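Local coordinates for spindle pole body-associated protein VIK1 (Candida glabrata, PDB 4GKP) that probably binds microtubules as the noncatalytic, Kar3-associated partner protein, represented by its truncated neck and kinesin-motor-like C-terminal domain, at residues A19-D24 with T51-N56; I114-V119 with I159-I164; S150-G155 with D202-E207. One frame throughout, in Å; residues are numbered along the deposited sequence.

In the fold
Following the chain from its N terminus, contact 1 closes first: strand 17-22 is rejoined by strand 52-56 after a detour through the three-stranded antiparallel sheet of residues 30-49. The chain then lays down helix 68-78, strand 83-88 and helix 96-107 before contact 2 opens. Contacts 2 and 3 cross, because 150-155 leaves before 159-164 returns to 114-119, and it finds its own partner only at 202-207. Their centres lie 12 Å apart, and they touch directly where Y118 meets E207 and Q117 meets L154. Contact 1 lies across the chain's centre from the other two; all three reach one large mixed sheet, contact 3 tying the small hairpin of 145-147 and 152-154 to it.

Contact 1 of 3, residues A19-D24 with T51-N56; sequences ANIIED and TKLIQN
Backbone hydrogen bonds carry most of the contact between A19-D24 and T51-N56, two strands that run parallel with their segment axes 29° apart. A19 uses both its polar backbone atoms: its N donates to K52 O at 3.0 Å, and its O accepts from I54 N at 2.8 Å. The zipper continues from I21 N to I54 O and from N56 N to I21 O. Beyond it, I22 forms the centre of an inverse gamma turn, and E23 N reaches N56 O from above the carbonyl plane.

Side-chain amides add a second polar link. With CG anti to the backbone N (chi1 -156°), N20 brings OD1 to N56 ND2 at 2.7 Å. The bond is nearly straight, lies on a lone pair of OD1 and stays within the amide plane of N56, although the two amide planes are turned 46° apart. N56 OD1 is taken by K62 N, so both ends of this buried amide are engaged. At the more open end, Q55 NE2 donates a hydrogen bond to E23 OE1 (3.0 Å) from above the carboxylate plane and makes a weak bond to OE2; E23 OE1 is shared with Y34 OH.

Apolar packing gathers on the face of A19, I21 and L53. I21 CD1 rests against L53 CG at 3.9 Å, the two side chains crossing obliquely, while A19 and I21 also meet I39 of strand 38-41.

Strand 17-22 pairs in parallel with strand 246-250 too, so this contact adds strand 52-56 to the parallel part of the kinesin-motor-like sheet.

Contact 2 of 3, residues I114-V119 with I159-I164; sequences ITLQYV and ITLDEI
In the mixed sheet of this kinesin-motor-like fold, the short strand 159-160 lies antiparallel along strand 112-121 and then turns into a 3-10 segment, an arrangement that sets one leucine against the long strand. L161 is the bump. The hollow it fills is framed by I114 and L116, two residues apart on the long strand. Its forked end divides between them: CD1 settles against I114 CG2 at 3.8 Å, while CD2 presses on L116 CB at the same distance. The L161 and L116 side chains cross at about a right angle, whereas I114 is met obliquely. From helix 96-107, L101 and F104 also touch L161, so the leucine is a wedge between sheet and helix.

Beside it, I159 CG1 makes a loose contact with L116 CB, 4.2 Å away. On the other face of the strand pair, the CG2 methyls of T115 and T160 stand side by side, 4.4 Å apart and loosely in contact, at the non-hydrogen-bonded pair.

The backbone fixes this fit. L116 and I159 bond reciprocally, each N-H donating to the other's carbonyl O, with L116 N reaching I159 O at 2.7 Å; L161 N is anchored to I114 O. Just before the 3-10 segment, T160 is held by two bonds: its N donates to the anti lone pair of E163 OE2, and its OG1 meets D162 OD1 at 2.7 Å from above the carboxylate plane.

Contact 3 of 3, residues S150-G155 with D202-E207; sequences STISLG and DFYFIE
Two side chains from strand 201-208 reach across to the start of strand 152-154, and the contact between S150-G155 and D202-E207 is made almost wholly at their tips. Even the nearest pair of CA atoms, those of T151 and D202, is 7.4 Å apart, so the link depends on side-chain length and not on strand pairing.

In the first shell, T151 OG1 donates to D202 OD2 at 3.0 Å. The hydroxyl arrives well above the carboxylate plane, 55° out of it, and the two side chains cross at about a right angle. With OG1 anti to the backbone N (chi1 -159°), T151 turns its hydroxyl to the carboxylate and leaves CG2 in the crowded position between N and the carbonyl carbon. Next to this bond, Y204 OH accepts the backbone N-H of I152 at 3.3 Å, a long but fairly straight bond. The same hydroxyl sits 3.7 Å from I152 CB, and Y204 CE1 adds loose apolar contact with that carbon, so the phenol tip is met by both the main chain and the side chain of one residue.

Behind these bonds stands K187 of strand 183-192, which the side chains of D202 and Y204 also touch; its charge may help to balance the D202 carboxylate, although the firm bonds of NZ are to T151 OG1 and I152 O. Further out, strand 201-208 lies between strands 83-88 and 183-192 of the large sheet, with F203 and F205 packed against L100 of helix 96-107. I152 and I206 both rest on I238 of helix 230-241, which thus joins the small hairpin of strands 145-147 and 152-154 to the central sheet.

Contact 1 of 3, residues A19-D24 with T51-N56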
# COMPACT_ATOMS: atom_id res chain seq x y z
N ALA A 19 0.99 -11.47 2.41
CA ALA A 19 0.41 -12.14 1.27
C ALA A 19 -1.07 -12.28 1.49
O ALA A 19 -1.50 -12.96 2.40
CB ALA A 19 1.06 -13.51 1.05
N ASN A 20 -1.85 -11.61 0.65
CA ASN A 20 -3.28 -11.77 0.68
C ASN A 20 -3.57 -12.97 -0.22
O ASN A 20 -3.47 -12.88 -1.45
CB ASN A 20 -3.95 -10.48 0.19
CG ASN A 20 -5.36 -10.32 0.71
OD1 ASN A 20 -5.80 -11.06 1.58
ND2 ASN A 20 -6.08 -9.35 0.17
N ILE A 21 -3.87 -14.09 0.41
CA ILE A 21 -4.00 -15.38 -0.25
C ILE A 21 -5.46 -15.50 -0.64
O ILE A 21 -6.33 -15.60 0.23
CB ILE A 21 -3.63 -16.54 0.74
CG1 ILE A 21 -2.26 -16.32 1.39
CG2 ILE A 21 -3.74 -17.92 0.07
CD1 ILE A 21 -1.08 -16.59 0.49
N ILE A 22 -5.74 -15.48 -1.94
CA ILE A 22 -7.10 -15.79 -2.38
C ILE A 22 -7.18 -17.32 -2.57
O ILE A 22 -7.03 -17.83 -3.68
CB ILE A 22 -7.52 -14.96 -3.62
CG1 ILE A 22 -7.11 -13.48 -3.46
CG2 ILE A 22 -9.03 -15.07 -3.85
CD1 ILE A 22 -7.80 -12.75 -2.32
N GLU A 23 -7.41 -18.01 -1.45
CA GLU A 23 -7.17 -19.46 -1.32
C GLU A 23 -7.92 -20.35 -2.31
O GLU A 23 -7.34 -21.27 -2.87
CB GLU A 23 -7.47 -19.91 0.12
CG GLU A 23 -6.85 -21.24 0.52
CD GLU A 23 -7.30 -21.68 1.90
OE1 GLU A 23 -6.47 -21.65 2.82
OE2 GLU A 23 -8.50 -22.03 2.06
N ASP A 24 -9.21 -20.07 -2.50
CA ASP A 24 -10.03 -20.84 -3.43
C ASP A 24 -9.72 -20.54 -4.91
O ASP A 24 -10.31 -21.15 -5.80
CB ASP A 24 -11.52 -20.61 -3.14
CG ASP A 24 -11.97 -19.19 -3.41
OD1 ASP A 24 -11.32 -18.25 -2.90
OD2 ASP A 24 -12.98 -19.00 -4.11
N THR A 51 6.09 -12.07 6.27
CA THR A 51 5.74 -11.75 7.65
C THR A 51 4.46 -12.46 8.05
O THR A 51 4.37 -13.05 9.12
CB THR A 51 5.50 -10.25 7.87
OG1 THR A 51 6.55 -9.49 7.27
CG2 THR A 51 5.39 -9.94 9.37
N LYS A 52 3.47 -12.40 7.17
CA LYS A 52 2.17 -12.95 7.47
C LYS A 52 1.43 -13.31 6.17
O LYS A 52 1.37 -12.52 5.23
CB LYS A 52 1.36 -11.95 8.31
CG LYS A 52 0.01 -12.44 8.81
CD LYS A 52 0.14 -13.21 10.11
CE LYS A 52 -1.19 -13.82 10.54
NZ LYS A 52 -2.10 -12.79 11.11
N LEU A 53 0.91 -14.53 6.13
CA LEU A 53 -0.08 -14.90 5.13
C LEU A 53 -1.43 -14.50 5.69
O LEU A 53 -1.69 -14.67 6.88
CB LEU A 53 -0.08 -16.41 4.88
CG LEU A 53 0.84 -17.04 3.83
CD1 LEU A 53 2.21 -16.38 3.73
CD2 LEU A 53 0.97 -18.53 4.11
N ILE A 54 -2.29 -13.97 4.84
CA ILE A 54 -3.66 -13.70 5.21
C ILE A 54 -4.51 -14.63 4.38
O ILE A 54 -4.45 -14.60 3.15
CB ILE A 54 -4.05 -12.23 4.95
CG1 ILE A 54 -3.21 -11.32 5.84
CG2 ILE A 54 -5.54 -12.01 5.18
CD1 ILE A 54 -2.68 -10.08 5.15
N GLN A 55 -5.28 -15.48 5.07
CA GLN A 55 -6.24 -16.38 4.43
C GLN A 55 -7.51 -15.62 4.03
O GLN A 55 -8.31 -15.21 4.88
CB GLN A 55 -6.58 -17.58 5.33
CG GLN A 55 -7.32 -18.69 4.58
CD GLN A 55 -8.05 -19.66 5.49
OE1 GLN A 55 -8.36 -19.36 6.63
NE2 GLN A 55 -8.35 -20.84 4.96
N ASN A 56 -7.71 -15.48 2.73
CA ASN A 56 -8.82 -14.71 2.20
C ASN A 56 -9.61 -15.57 1.21
O ASN A 56 -9.11 -16.57 0.70
CB ASN A 56 -8.26 -13.45 1.53
CG ASN A 56 -9.14 -12.24 1.73
OD1 ASN A 56 -10.35 -12.34 1.88
ND2 ASN A 56 -8.51 -11.06 1.72

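Contact 2 of 3, residues I114-V119 with I159-I164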
# COMPACT_ATOMS: atom_id res chain seq x y z
N ILE A 114 -6.87 15.04 9.05
CA ILE A 114 -6.23 14.19 8.05
C ILE A 114 -6.60 14.70 6.67
O ILE A 114 -7.78 14.86 6.37
CB ILE A 114 -6.68 12.71 8.13
CG1 ILE A 114 -6.59 12.17 9.57
CG2 ILE A 114 -5.85 11.84 7.16
CD1 ILE A 114 -7.33 10.87 9.81
N THR A 115 -5.58 14.95 5.84
CA THR A 115 -5.79 15.39 4.47
C THR A 115 -5.47 14.25 3.50
O THR A 115 -4.73 13.32 3.83
CB THR A 115 -4.88 16.58 4.08
OG1 THR A 115 -3.52 16.16 4.04
CG2 THR A 115 -5.01 17.71 5.06
N LEU A 116 -6.03 14.34 2.30
CA LEU A 116 -5.70 13.39 1.26
C LEU A 116 -5.39 14.11 -0.05
O LEU A 116 -6.02 15.09 -0.39
CB LEU A 116 -6.85 12.39 1.08
CG LEU A 116 -6.81 11.42 -0.12
CD1 LEU A 116 -5.62 10.47 -0.01
CD2 LEU A 116 -8.12 10.64 -0.26
N GLN A 117 -4.37 13.64 -0.74
CA GLN A 117 -4.15 13.96 -2.15
C GLN A 117 -3.93 12.65 -2.87
O GLN A 117 -3.24 11.76 -2.36
CB GLN A 117 -2.93 14.84 -2.31
CG GLN A 117 -3.12 16.25 -1.78
CD GLN A 117 -1.80 16.99 -1.74
OE1 GLN A 117 -0.87 16.59 -1.02
NE2 GLN A 117 -1.69 18.05 -2.55
N TYR A 118 -4.47 12.53 -4.07
CA TYR A 118 -4.50 11.25 -4.76
C TYR A 118 -4.17 11.42 -6.24
O TYR A 118 -4.93 12.03 -6.99
CB TYR A 118 -5.91 10.65 -4.60
CG TYR A 118 -6.10 9.22 -5.08
CD1 TYR A 118 -5.02 8.34 -5.20
CD2 TYR A 118 -7.37 8.74 -5.35
CE1 TYR A 118 -5.20 7.04 -5.60
CE2 TYR A 118 -7.57 7.44 -5.76
CZ TYR A 118 -6.48 6.60 -5.89
OH TYR A 118 -6.70 5.30 -6.29
N VAL A 119 -3.05 10.86 -6.67
CA VAL A 119 -2.69 10.96 -8.08
C VAL A 119 -2.34 9.62 -8.74
O VAL A 119 -1.80 8.72 -8.10
CB VAL A 119 -1.51 11.94 -8.29
CG1 VAL A 119 -1.91 13.37 -7.94
CG2 VAL A 119 -0.28 11.50 -7.51
N ILE A 159 -8.06 17.40 -0.01
CA ILE A 159 -9.28 17.40 0.77
C ILE A 159 -8.95 16.92 2.19
O ILE A 159 -7.91 16.29 2.41
CB ILE A 159 -10.40 16.51 0.17
CG1 ILE A 159 -10.04 15.02 0.20
CG2 ILE A 159 -10.80 17.01 -1.22
CD1 ILE A 159 -11.23 14.11 -0.07
N THR A 160 -9.82 17.23 3.14
CA THR A 160 -9.80 16.53 4.42
C THR A 160 -10.71 15.34 4.28
O THR A 160 -11.70 15.39 3.55
CB THR A 160 -10.27 17.43 5.57
OG1 THR A 160 -11.59 17.93 5.27
CG2 THR A 160 -9.31 18.60 5.76
N LEU A 161 -10.40 14.27 4.98
CA LEU A 161 -11.16 13.03 4.82
C LEU A 161 -12.66 13.15 5.14
O LEU A 161 -13.47 12.42 4.56
CB LEU A 161 -10.57 11.91 5.65
CG LEU A 161 -9.23 11.34 5.24
CD1 LEU A 161 -9.03 10.06 6.03
CD2 LEU A 161 -9.18 11.07 3.74
N ASP A 162 -13.03 14.04 6.05
CA ASP A 162 -14.46 14.23 6.34
C ASP A 162 -15.23 14.89 5.18
O ASP A 162 -16.45 14.94 5.18
CB ASP A 162 -14.69 14.97 7.66
CG ASP A 162 -14.07 16.36 7.66
OD1 ASP A 162 -12.93 16.52 7.18
OD2 ASP A 162 -14.73 17.30 8.19
N GLU A 163 -14.50 15.37 4.17
CA GLU A 163 -15.15 15.89 2.97
C GLU A 163 -15.70 14.76 2.09
O GLU A 163 -16.50 15.02 1.20
CB GLU A 163 -14.21 16.79 2.17
CG GLU A 163 -14.00 18.16 2.80
CD GLU A 163 -13.05 19.01 2.00
OE1 GLU A 163 -13.53 19.85 1.23
OE2 GLU A 163 -11.82 18.81 2.12
N ILE A 164 -15.27 13.53 2.33
CA ILE A 164 -15.84 12.38 1.61
C ILE A 164 -17.23 12.06 2.19
O ILE A 164 -17.36 11.69 3.36
CB ILE A 164 -14.93 11.13 1.61
CG1 ILE A 164 -13.48 11.52 1.34
CG2 ILE A 164 -15.37 10.15 0.53
CD1 ILE A 164 -12.47 10.53 1.88

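Contact 3 of 3, residues S150-G155 with D202-E207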
# COMPACT_ATOMS: atom_id res chain seq x y z
N SER A 150 12.06 16.35 3.83
CA SER A 150 11.13 15.86 4.85
C SER A 150 9.88 15.17 4.28
O SER A 150 9.16 14.48 5.01
CB SER A 150 10.69 17.03 5.74
OG SER A 150 9.87 17.95 5.02
N THR A 151 9.63 15.36 2.98
CA THR A 151 8.34 15.06 2.38
C THR A 151 8.43 15.05 0.86
O THR A 151 9.41 15.52 0.27
CB THR A 151 7.27 16.12 2.81
OG1 THR A 151 5.94 15.59 2.65
CG2 THR A 151 7.43 17.43 2.01
N ILE A 152 7.40 14.47 0.25
CA ILE A 152 7.14 14.60 -1.16
C ILE A 152 5.99 15.57 -1.31
O ILE A 152 4.91 15.40 -0.74
CB ILE A 152 6.79 13.24 -1.79
CG1 ILE A 152 7.93 12.25 -1.54
CG2 ILE A 152 6.47 13.39 -3.28
CD1 ILE A 152 7.71 10.89 -2.15
N SER A 153 6.22 16.62 -2.07
CA SER A 153 5.22 17.64 -2.22
C SER A 153 4.42 17.39 -3.49
O SER A 153 5.00 17.24 -4.57
CB SER A 153 5.88 19.01 -2.26
OG SER A 153 4.98 19.98 -1.78
N LEU A 154 3.11 17.28 -3.34
CA LEU A 154 2.17 17.11 -4.44
C LEU A 154 1.39 18.40 -4.58
O LEU A 154 1.01 19.03 -3.57
CB LEU A 154 1.17 15.98 -4.16
CG LEU A 154 1.49 14.49 -4.36
CD1 LEU A 154 2.57 14.01 -3.40
CD2 LEU A 154 0.24 13.67 -4.13
N GLY A 155 1.12 18.78 -5.82
CA GLY A 155 0.41 20.02 -6.05
C GLY A 155 -1.00 19.77 -6.48
O GLY A 155 -1.69 20.68 -6.96
N ASP A 202 3.40 11.92 7.39
CA ASP A 202 2.98 11.50 6.05
C ASP A 202 2.78 9.98 5.95
O ASP A 202 3.63 9.18 6.37
CB ASP A 202 4.00 11.96 5.01
CG ASP A 202 4.28 13.44 5.08
OD1 ASP A 202 3.33 14.21 5.23
OD2 ASP A 202 5.45 13.85 5.00
N PHE A 203 1.65 9.61 5.37
CA PHE A 203 1.39 8.22 5.06
C PHE A 203 1.15 8.12 3.57
O PHE A 203 0.32 8.87 3.04
CB PHE A 203 0.19 7.67 5.85
CG PHE A 203 -0.31 6.32 5.37
CD1 PHE A 203 0.48 5.17 5.49
CD2 PHE A 203 -1.60 6.18 4.84
CE1 PHE A 203 0.02 3.93 5.06
CE2 PHE A 203 -2.06 4.94 4.41
CZ PHE A 203 -1.25 3.81 4.51
N TYR A 204 1.87 7.22 2.90
CA TYR A 204 1.70 6.99 1.45
C TYR A 204 1.08 5.63 1.20
O TYR A 204 1.59 4.60 1.69
CB TYR A 204 3.03 7.08 0.69
CG TYR A 204 3.74 8.38 0.91
CD1 TYR A 204 3.45 9.48 0.11
CD2 TYR A 204 4.68 8.52 1.94
CE1 TYR A 204 4.10 10.70 0.31
CE2 TYR A 204 5.32 9.73 2.15
CZ TYR A 204 5.03 10.81 1.33
OH TYR A 204 5.66 12.00 1.53
N PHE A 205 -0.01 5.63 0.46
CA PHE A 205 -0.63 4.40 0.01
C PHE A 205 -0.44 4.26 -1.49
O PHE A 205 -0.97 5.03 -2.28
CB PHE A 205 -2.12 4.36 0.35
CG PHE A 205 -2.80 3.10 -0.10
CD1 PHE A 205 -2.38 1.85 0.37
CD2 PHE A 205 -3.86 3.14 -1.01
CE1 PHE A 205 -3.00 0.67 -0.05
CE2 PHE A 205 -4.49 1.97 -1.42
CZ PHE A 205 -4.07 0.74 -0.94
N ILE A 206 0.32 3.24 -1.87
CA ILE A 206 0.76 3.11 -3.23
C ILE A 206 0.18 1.87 -3.85
O ILE A 206 0.35 0.76 -3.32
CB ILE A 206 2.30 3.15 -3.30
CG1 ILE A 206 2.77 4.56 -2.91
CG2 ILE A 206 2.77 2.80 -4.71
CD1 ILE A 206 4.00 4.58 -2.04
N GLU A 207 -0.55 2.09 -4.93
CA GLU A 207 -1.26 1.07 -5.66
C GLU A 207 -0.49 0.73 -6.94
O GLU A 207 -0.28 1.58 -7.80
CB GLU A 207 -2.66 1.55 -6.04
CG GLU A 207 -3.66 1.68 -4.89
CD GLU A 207 -4.90 2.46 -5.31
OE1 GLU A 207 -4.78 3.65 -5.69
OE2 GLU A 207 -6.02 1.90 -5.27